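Local coordinates for putative oxidoreductase (Thermus thermophilus, PDB 2ISM), which is a putative oxidoreductase with a six-bladed beta-propeller fold of the glucose/sorbosone dehydrogenase family, and carries a bound calcium ion, at residues 67-81 with 92-104. Sequence-based numbering, arbitrary orientation.
Sequences LSVYHRGESGLLGLA and VYAYRTVAEGGLR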
ATOM      1  N   LEU B  67       1.767  12.572  32.427  1.00 21.29           N
ATOM      2  CA  LEU B  67       0.883  13.717  32.597  1.00 19.78           C
ATOM      3  C   LEU B  67      -0.276  13.375  33.519  1.00 18.61           C
ATOM      4  O   LEU B  67      -0.816  12.271  33.473  1.00 17.99           O
ATOM      5  CB  LEU B  67       0.330  14.165  31.240  1.00 18.91           C
ATOM      6  CG  LEU B  67       1.337  14.616  30.178  1.00 27.29           C
ATOM      7  CD1 LEU B  67       0.631  14.799  28.844  1.00 23.47           C
ATOM      8  CD2 LEU B  67       1.996  15.912  30.614  1.00 29.55           C
ATOM      9  N   SER B  68      -0.643  14.325  34.371  1.00 18.33           N
ATOM     10  CA  SER B  68      -1.762  14.138  35.277  1.00 18.62           C
ATOM     11  C   SER B  68      -3.018  14.206  34.422  1.00 17.74           C
ATOM     12  O   SER B  68      -3.199  15.146  33.650  1.00 21.70           O
ATOM     13  CB  SER B  68      -1.790  15.253  36.327  1.00 23.47           C
ATOM     14  OG  SER B  68      -3.006  15.236  37.060  1.00 32.32           O
ATOM     15  N   VAL B  69      -3.878  13.205  34.537  1.00 16.41           N
ATOM     16  CA  VAL B  69      -5.108  13.204  33.763  1.00 15.24           C
ATOM     17  C   VAL B  69      -6.237  12.644  34.606  1.00 19.05           C
ATOM     18  O   VAL B  69      -6.002  12.017  35.644  1.00 15.19           O
ATOM     19  CB  VAL B  69      -4.987  12.343  32.474  1.00 13.44           C
ATOM     20  CG1 VAL B  69      -3.831  12.835  31.610  1.00  9.24           C
ATOM     21  CG2 VAL B  69      -4.796  10.884  32.842  1.00 14.74           C
ATOM     22  N   TYR B  70      -7.460  12.889  34.150  1.00 16.76           N
ATOM     23  CA  TYR B  70      -8.667  12.409  34.807  1.00 18.43           C
ATOM     24  C   TYR B  70      -9.043  11.148  34.052  1.00 21.98           C
ATOM     25  O   TYR B  70      -9.684  11.218  33.002  1.00 22.84           O
ATOM     26  CB  TYR B  70      -9.787  13.437  34.653  1.00 19.01           C
ATOM     27  CG  TYR B  70     -11.077  13.066  35.343  1.00 19.97           C
ATOM     28  CD1 TYR B  70     -11.168  13.062  36.735  1.00 20.93           C
ATOM     29  CD2 TYR B  70     -12.223  12.759  34.605  1.00 18.56           C
ATOM     30  CE1 TYR B  70     -12.366  12.769  37.377  1.00 17.16           C
ATOM     31  CE2 TYR B  70     -13.430  12.464  35.240  1.00 18.40           C
ATOM     32  CZ  TYR B  70     -13.492  12.475  36.627  1.00 20.35           C
ATOM     33  OH  TYR B  70     -14.681  12.222  37.267  1.00 20.32           O
ATOM     34  N   HIS B  71      -8.642   9.994  34.563  1.00 22.69           N
ATOM     35  CA  HIS B  71      -8.956   8.770  33.856  1.00 27.38           C
ATOM     36  C   HIS B  71     -10.145   7.983  34.388  1.00 25.52           C
ATOM     37  O   HIS B  71     -10.001   7.012  35.132  1.00 29.04           O
ATOM     38  CB  HIS B  71      -7.706   7.881  33.734  1.00 31.19           C
ATOM     39  CG  HIS B  71      -6.940   7.715  35.010  1.00 37.26           C
ATOM     40  ND1 HIS B  71      -7.316   6.831  35.997  1.00 41.87           N
ATOM     41  CD2 HIS B  71      -5.808   8.313  35.451  1.00 36.62           C
ATOM     42  CE1 HIS B  71      -6.447   6.889  36.992  1.00 42.58           C
ATOM     43  NE2 HIS B  71      -5.523   7.781  36.685  1.00 42.31           N
ATOM     44  N   ARG B  72     -11.328   8.443  33.999  1.00 18.34           N
ATOM     45  CA  ARG B  72     -12.586   7.798  34.344  1.00 21.01           C
ATOM     46  C   ARG B  72     -13.372   7.751  33.047  1.00 19.44           C
ATOM     47  O   ARG B  72     -13.179   8.604  32.174  1.00 14.85           O
ATOM     48  CB  ARG B  72     -13.347   8.597  35.400  1.00 25.94           C
ATOM     49  CG  ARG B  72     -12.674   8.559  36.754  1.00 34.33           C
ATOM     50  CD  ARG B  72     -13.539   9.148  37.837  1.00 40.80           C
ATOM     51  NE  ARG B  72     -12.863   9.088  39.128  1.00 48.63           N
ATOM     52  CZ  ARG B  72     -13.338   9.622  40.245  1.00 50.23           C
ATOM     53  NH1 ARG B  72     -14.500  10.259  40.235  1.00 52.91           N
ATOM     54  NH2 ARG B  72     -12.647   9.520  41.373  1.00 53.71           N
ATOM     55  N   GLY B  73     -14.239   6.753  32.913  1.00 14.01           N
ATOM     56  CA  GLY B  73     -15.024   6.625  31.701  1.00 12.59           C
ATOM     57  C   GLY B  73     -14.140   6.463  30.476  1.00 13.86           C
ATOM     58  O   GLY B  73     -13.268   5.596  30.444  1.00 13.75           O
ATOM     59  N   GLU B  74     -14.357   7.310  29.474  1.00 14.48           N
ATOM     60  CA  GLU B  74     -13.587   7.264  28.229  1.00 13.37           C
ATOM     61  C   GLU B  74     -12.538   8.380  28.188  1.00 13.88           C
ATOM     62  O   GLU B  74     -11.917   8.626  27.148  1.00 12.80           O
ATOM     63  CB  GLU B  74     -14.547   7.408  27.042  1.00 14.96           C
ATOM     64  CG  GLU B  74     -15.811   6.561  27.198  1.00 18.03           C
ATOM     65  CD  GLU B  74     -16.897   6.882  26.185  1.00 19.77           C
ATOM     66  OE1 GLU B  74     -17.030   8.058  25.786  1.00 18.29           O
ATOM     67  OE2 GLU B  74     -17.638   5.955  25.803  1.00 23.72           O
ATOM     68  N   SER B  75     -12.320   9.030  29.328  1.00 12.00           N
ATOM     69  CA  SER B  75     -11.376  10.143  29.415  1.00 10.35           C
ATOM     70  C   SER B  75      -9.975   9.800  29.933  1.00 12.32           C
ATOM     71  O   SER B  75      -9.735   8.701  30.432  1.00 16.17           O
ATOM     72  CB  SER B  75     -11.981  11.251  30.289  1.00 11.41           C
ATOM     73  OG  SER B  75     -13.189  11.745  29.730  1.00 13.58           O
ATOM     74  N   GLY B  76      -9.063  10.766  29.812  1.00  9.33           N
ATOM     75  CA  GLY B  76      -7.687  10.599  30.266  1.00  9.05           C
ATOM     76  C   GLY B  76      -6.747  11.208  29.241  1.00 12.15           C
ATOM     77  O   GLY B  76      -7.001  12.308  28.750  1.00 12.84           O
ATOM     78  N   LEU B  77      -5.660  10.510  28.921  1.00 10.58           N
ATOM     79  CA  LEU B  77      -4.726  10.995  27.911  1.00  9.50           C
ATOM     80  C   LEU B  77      -4.983  10.462  26.507  1.00 11.71           C
ATOM     81  O   LEU B  77      -4.485   9.397  26.136  1.00 11.84           O
ATOM     82  CB  LEU B  77      -3.305  10.516  28.200  1.00  9.48           C
ATOM     83  CG  LEU B  77      -2.265  10.858  27.126  1.00 10.01           C
ATOM     84  CD1 LEU B  77      -2.180  12.372  26.928  1.00 12.22           C
ATOM     85  CD2 LEU B  77      -0.912  10.299  27.545  1.00 10.39           C
ATOM     86  N   LEU B  78      -5.754  11.200  25.719  1.00 12.18           N
ATOM     87  CA  LEU B  78      -6.083  10.722  24.384  1.00  8.64           C
ATOM     88  C   LEU B  78      -5.495  10.817  22.973  1.00  9.60           C
ATOM     89  O   LEU B  78      -5.161   9.796  22.370  1.00 11.33           O
ATOM     90  CB  LEU B  78      -7.497  11.293  24.197  1.00  9.56           C
ATOM     91  CG  LEU B  78      -8.387  11.102  25.440  1.00 10.67           C
ATOM     92  CD1 LEU B  78      -9.708  11.840  25.260  1.00 11.52           C
ATOM     93  CD2 LEU B  78      -8.627   9.604  25.694  1.00 11.97           C
ATOM     94  N   GLY B  79      -5.380  12.035  22.449  1.00  7.89           N
ATOM     95  CA  GLY B  79      -4.857  12.236  21.105  1.00  9.77           C
ATOM     96  C   GLY B  79      -3.415  12.665  21.291  1.00 12.26           C
ATOM     97  O   GLY B  79      -3.040  13.187  22.345  1.00 11.95           O
ATOM     98  N   LEU B  80      -2.609  12.465  20.250  1.00  8.79           N
ATOM     99  CA  LEU B  80      -1.189  12.818  20.289  1.00 12.72           C
ATOM    100  C   LEU B  80      -0.733  13.176  18.873  1.00 12.97           C
ATOM    101  O   LEU B  80      -1.104  12.498  17.918  1.00 13.11           O
ATOM    102  CB  LEU B  80      -0.378  11.618  20.795  1.00 12.44           C
ATOM    103  CG  LEU B  80       1.094  11.794  21.164  1.00 18.93           C
ATOM    104  CD1 LEU B  80       1.206  12.563  22.473  1.00 19.23           C
ATOM    105  CD2 LEU B  80       1.744  10.425  21.303  1.00 21.76           C
ATOM    106  N   ALA B  81       0.057  14.238  18.733  1.00  9.49           N
ATOM    107  CA  ALA B  81       0.549  14.623  17.410  1.00  9.62           C
ATOM    108  C   ALA B  81       1.787  15.503  17.488  1.00 13.17           C
ATOM    109  O   ALA B  81       1.864  16.409  18.315  1.00 14.83           O
ATOM    110  CB  ALA B  81      -0.547  15.338  16.621  1.00 11.67           C
ATOM    111  N   VAL B  92       5.389  18.403  21.057  1.00 13.46           N
ATOM    112  CA  VAL B  92       4.537  17.229  20.943  1.00 13.95           C
ATOM    113  C   VAL B  92       3.186  17.671  21.502  1.00 14.80           C
ATOM    114  O   VAL B  92       3.104  18.169  22.630  1.00 13.31           O
ATOM    115  CB  VAL B  92       5.065  16.044  21.789  1.00 12.26           C
ATOM    116  CG1 VAL B  92       4.077  14.882  21.734  1.00 15.41           C
ATOM    117  CG2 VAL B  92       6.425  15.592  21.266  1.00 17.32           C
ATOM    118  N   TYR B  93       2.131  17.510  20.710  1.00 11.09           N
ATOM    119  CA  TYR B  93       0.803  17.914  21.149  1.00  9.01           C
ATOM    120  C   TYR B  93       0.047  16.729  21.715  1.00 11.45           C
ATOM    121  O   TYR B  93       0.205  15.600  21.253  1.00 12.06           O
ATOM    122  CB  TYR B  93       0.026  18.534  19.985  1.00  9.99           C
ATOM    123  CG  TYR B  93       0.590  19.873  19.551  1.00 12.37           C
ATOM    124  CD1 TYR B  93      -0.081  21.064  19.841  1.00  9.54           C
ATOM    125  CD2 TYR B  93       1.808  19.950  18.875  1.00 15.47           C
ATOM    126  CE1 TYR B  93       0.442  22.293  19.470  1.00  9.68           C
ATOM    127  CE2 TYR B  93       2.347  21.181  18.499  1.00 13.17           C
ATOM    128  CZ  TYR B  93       1.658  22.346  18.801  1.00 14.53           C
ATOM    129  OH  TYR B  93       2.192  23.565  18.444  1.00 18.41           O
ATOM    130  N   ALA B  94      -0.766  16.992  22.729  1.00  9.27           N
ATOM    131  CA  ALA B  94      -1.549  15.939  23.356  1.00  9.82           C
ATOM    132  C   ALA B  94      -2.880  16.489  23.827  1.00  9.49           C
ATOM    133  O   ALA B  94      -2.964  17.639  24.264  1.00 10.95           O
ATOM    134  CB  ALA B  94      -0.782  15.350  24.536  1.00 10.62           C
ATOM    135  N   TYR B  95      -3.914  15.658  23.722  1.00  7.64           N
ATOM    136  CA  TYR B  95      -5.270  16.004  24.145  1.00  9.35           C
ATOM    137  C   TYR B  95      -5.486  15.254  25.453  1.00  8.22           C
ATOM    138  O   TYR B  95      -5.293  14.040  25.497  1.00  9.43           O
ATOM    139  CB  TYR B  95      -6.282  15.511  23.102  1.00  9.02           C
ATOM    140  CG  TYR B  95      -7.730  15.894  23.361  1.00 10.30           C
ATOM    141  CD1 TYR B  95      -8.382  16.814  22.536  1.00 12.09           C
ATOM    142  CD2 TYR B  95      -8.458  15.311  24.399  1.00  8.64           C
ATOM    143  CE1 TYR B  95      -9.727  17.142  22.734  1.00 12.58           C
ATOM    144  CE2 TYR B  95      -9.808  15.635  24.612  1.00  6.02           C
ATOM    145  CZ  TYR B  95     -10.433  16.549  23.774  1.00 10.39           C
ATOM    146  OH  TYR B  95     -11.759  16.871  23.955  1.00 13.20           O
ATOM    147  N   ARG B  96      -5.879  15.954  26.516  1.00  9.20           N
ATOM    148  CA  ARG B  96      -6.098  15.274  27.790  1.00  9.26           C
ATOM    149  C   ARG B  96      -7.244  15.844  28.616  1.00 11.06           C
ATOM    150  O   ARG B  96      -7.599  17.021  28.495  1.00 10.44           O
ATOM    151  CB  ARG B  96      -4.825  15.319  28.653  1.00  9.78           C
ATOM    152  CG  ARG B  96      -4.484  16.722  29.159  1.00 10.76           C
ATOM    153  CD  ARG B  96      -3.472  16.694  30.298  1.00 17.60           C
ATOM    154  NE  ARG B  96      -3.078  18.044  30.696  1.00 13.07           N
ATOM    155  CZ  ARG B  96      -2.252  18.324  31.700  1.00 20.52           C
ATOM    156  NH1 ARG B  96      -1.724  17.345  32.425  1.00 16.25           N
ATOM    157  NH2 ARG B  96      -1.939  19.588  31.968  1.00 16.63           N
ATOM    158  N   THR B  97      -7.813  14.988  29.462  1.00 12.65           N
ATOM    159  CA  THR B  97      -8.876  15.392  30.368  1.00 11.54           C
ATOM    160  C   THR B  97      -8.127  15.668  31.673  1.00 14.29           C
ATOM    161  O   THR B  97      -7.391  14.806  32.163  1.00 13.69           O
ATOM    162  CB  THR B  97      -9.886  14.249  30.614  1.00 15.45           C
ATOM    163  OG1 THR B  97     -10.238  13.635  29.367  1.00 11.40           O
ATOM    164  CG2 THR B  97     -11.154  14.795  31.272  1.00 12.44           C
ATOM    165  N   VAL B  98      -8.290  16.865  32.227  1.00 16.04           N
ATOM    166  CA  VAL B  98      -7.602  17.205  33.467  1.00 16.28           C
ATOM    167  C   VAL B  98      -8.607  17.621  34.541  1.00 18.18           C
ATOM    168  O   VAL B  98      -9.687  18.127  34.226  1.00 12.81           O
ATOM    169  CB  VAL B  98      -6.564  18.342  33.230  1.00 18.01           C
ATOM    170  CG1 VAL B  98      -7.266  19.675  33.039  1.00 15.19           C
ATOM    171  CG2 VAL B  98      -5.583  18.401  34.392  1.00 28.27           C
ATOM    172  N   ALA B  99      -8.253  17.398  35.806  1.00 14.72           N
ATOM    173  CA  ALA B  99      -9.132  17.738  36.921  1.00 18.45           C
ATOM    174  C   ALA B  99      -8.606  18.883  37.785  1.00 19.71           C
ATOM    175  O   ALA B  99      -9.383  19.571  38.451  1.00 18.04           O
ATOM    176  CB  ALA B  99      -9.367  16.501  37.791  1.00 20.51           C
ATOM    177  N   GLU B 100      -7.293  19.090  37.771  1.00 20.76           N
ATOM    178  CA  GLU B 100      -6.679  20.150  38.569  1.00 26.05           C
ATOM    179  C   GLU B 100      -7.147  21.553  38.192  1.00 25.40           C
ATOM    180  O   GLU B 100      -6.897  22.029  37.084  1.00 23.08           O
ATOM    181  CB  GLU B 100      -5.153  20.078  38.460  1.00 36.40           C
ATOM    182  CG  GLU B 100      -4.507  18.988  39.301  1.00 50.39           C
ATOM    183  CD  GLU B 100      -4.743  19.183  40.788  1.00 62.49           C
ATOM    184  OE1 GLU B 100      -4.721  20.346  41.247  1.00 67.94           O
ATOM    185  OE2 GLU B 100      -4.937  18.174  41.501  1.00 68.87           O
ATOM    186  N   GLY B 101      -7.825  22.212  39.128  1.00 23.74           N
ATOM    187  CA  GLY B 101      -8.319  23.557  38.889  1.00 22.75           C
ATOM    188  C   GLY B 101      -9.676  23.581  38.216  1.00 21.83           C
ATOM    189  O   GLY B 101     -10.230  24.646  37.947  1.00 25.80           O
ATOM    190  N   GLY B 102     -10.214  22.397  37.951  1.00 19.04           N
ATOM    191  CA  GLY B 102     -11.505  22.283  37.299  1.00 14.92           C
ATOM    192  C   GLY B 102     -11.449  21.162  36.277  1.00 15.67           C
ATOM    193  O   GLY B 102     -10.434  20.982  35.602  1.00 15.19           O
ATOM    194  N   LEU B 103     -12.533  20.403  36.161  1.00 14.51           N
ATOM    195  CA  LEU B 103     -12.577  19.292  35.222  1.00 14.58           C
ATOM    196  C   LEU B 103     -12.898  19.751  33.803  1.00 16.04           C
ATOM    197  O   LEU B 103     -13.956  20.329  33.553  1.00 15.96           O
ATOM    198  CB  LEU B 103     -13.622  18.269  35.676  1.00 18.19           C
ATOM    199  CG  LEU B 103     -13.865  17.052  34.775  1.00 14.27           C
ATOM    200  CD1 LEU B 103     -12.612  16.184  34.701  1.00 16.50           C
ATOM    201  CD2 LEU B 103     -15.025  16.247  35.338  1.00 18.23           C
ATOM    202  N   ARG B 104     -11.983  19.500  32.873  1.00 10.61           N
ATOM    203  CA  ARG B 104     -12.212  19.873  31.483  1.00  9.81           C
ATOM    204  C   ARG B 104     -11.182  19.211  30.576  1.00  9.72           C
ATOM    205  O   ARG B 104     -10.182  18.673  31.049  1.00 11.16           O
ATOM    206  CB  ARG B 104     -12.160  21.402  31.312  1.00 12.69           C
ATOM    207  CG  ARG B 104     -10.770  22.031  31.237  1.00 12.83           C
ATOM    208  CD  ARG B 104     -10.051  22.095  32.585  1.00 15.79           C
ATOM    209  NE  ARG B 104      -8.867  22.957  32.511  1.00 13.30           N
ATOM    210  CZ  ARG B 104      -8.103  23.287  33.551  1.00 15.88           C
ATOM    211  NH1 ARG B 104      -8.383  22.830  34.764  1.00 18.81           N
ATOM    212  NH2 ARG B 104      -7.059  24.087  33.379  1.00 12.85           N
TER
HETATM  213  O   HOH W   1       0.727  17.028  34.385  1.00 16.90           O
HETATM  214  O   HOH W   2      -5.840  16.066  36.537  1.00 25.10           O
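R96 reaches from strand 92-98 along L67 to V69, in the loop that precedes strand 77-82. Its CB packs against V69 CG1 at 4.0 Å and lies near G76 O. With chi1 at 69°, CG sits between the backbone N and the carbonyl carbon, and the chain then runs extended to NE. CD passes V69 CG1 and the carbonyl oxygen of S68. At the tip, NH1 gives that S68 O a weak, bent hydrogen bond (2.9 Å, 121°), the oxygen lying oblique to the guanidinium; L67 CB is close by. A water in the guanidinium plane links NH1 to S68 N, and V98 CG2 lies over one face.

T97 is hydrogen-bonded to the same loop at two places, Y70 and G76. Its carbonyl oxygen accepts from Y70 N, while OG1 accepts from G76 N at 3.1 Å and T97 N donates to G76 O. Beyond T97, L103 CD1 makes a CH-pi contact over one face of the Y70 ring, 3.7 Å from its centroid; the phenol OH is hydrogen-bonded to P131 O.

Towards A81 the segments pair as antiparallel strands, A81 and Y93 exchanging two backbone hydrogen bonds. Between L77 and L80 a beta bulge shifts the register by one residue. L78 CD1 and Y95 CD2 meet at 3.8 Å, their side chains pointing the same way.

This hairpin forms the first two strands of a four-stranded propeller blade. Strand 104-112 continues the sheet beyond 92-98; L77 and L80 pack on strand 44-48, whereas A81, Y93 and Y95 face strand 140-142.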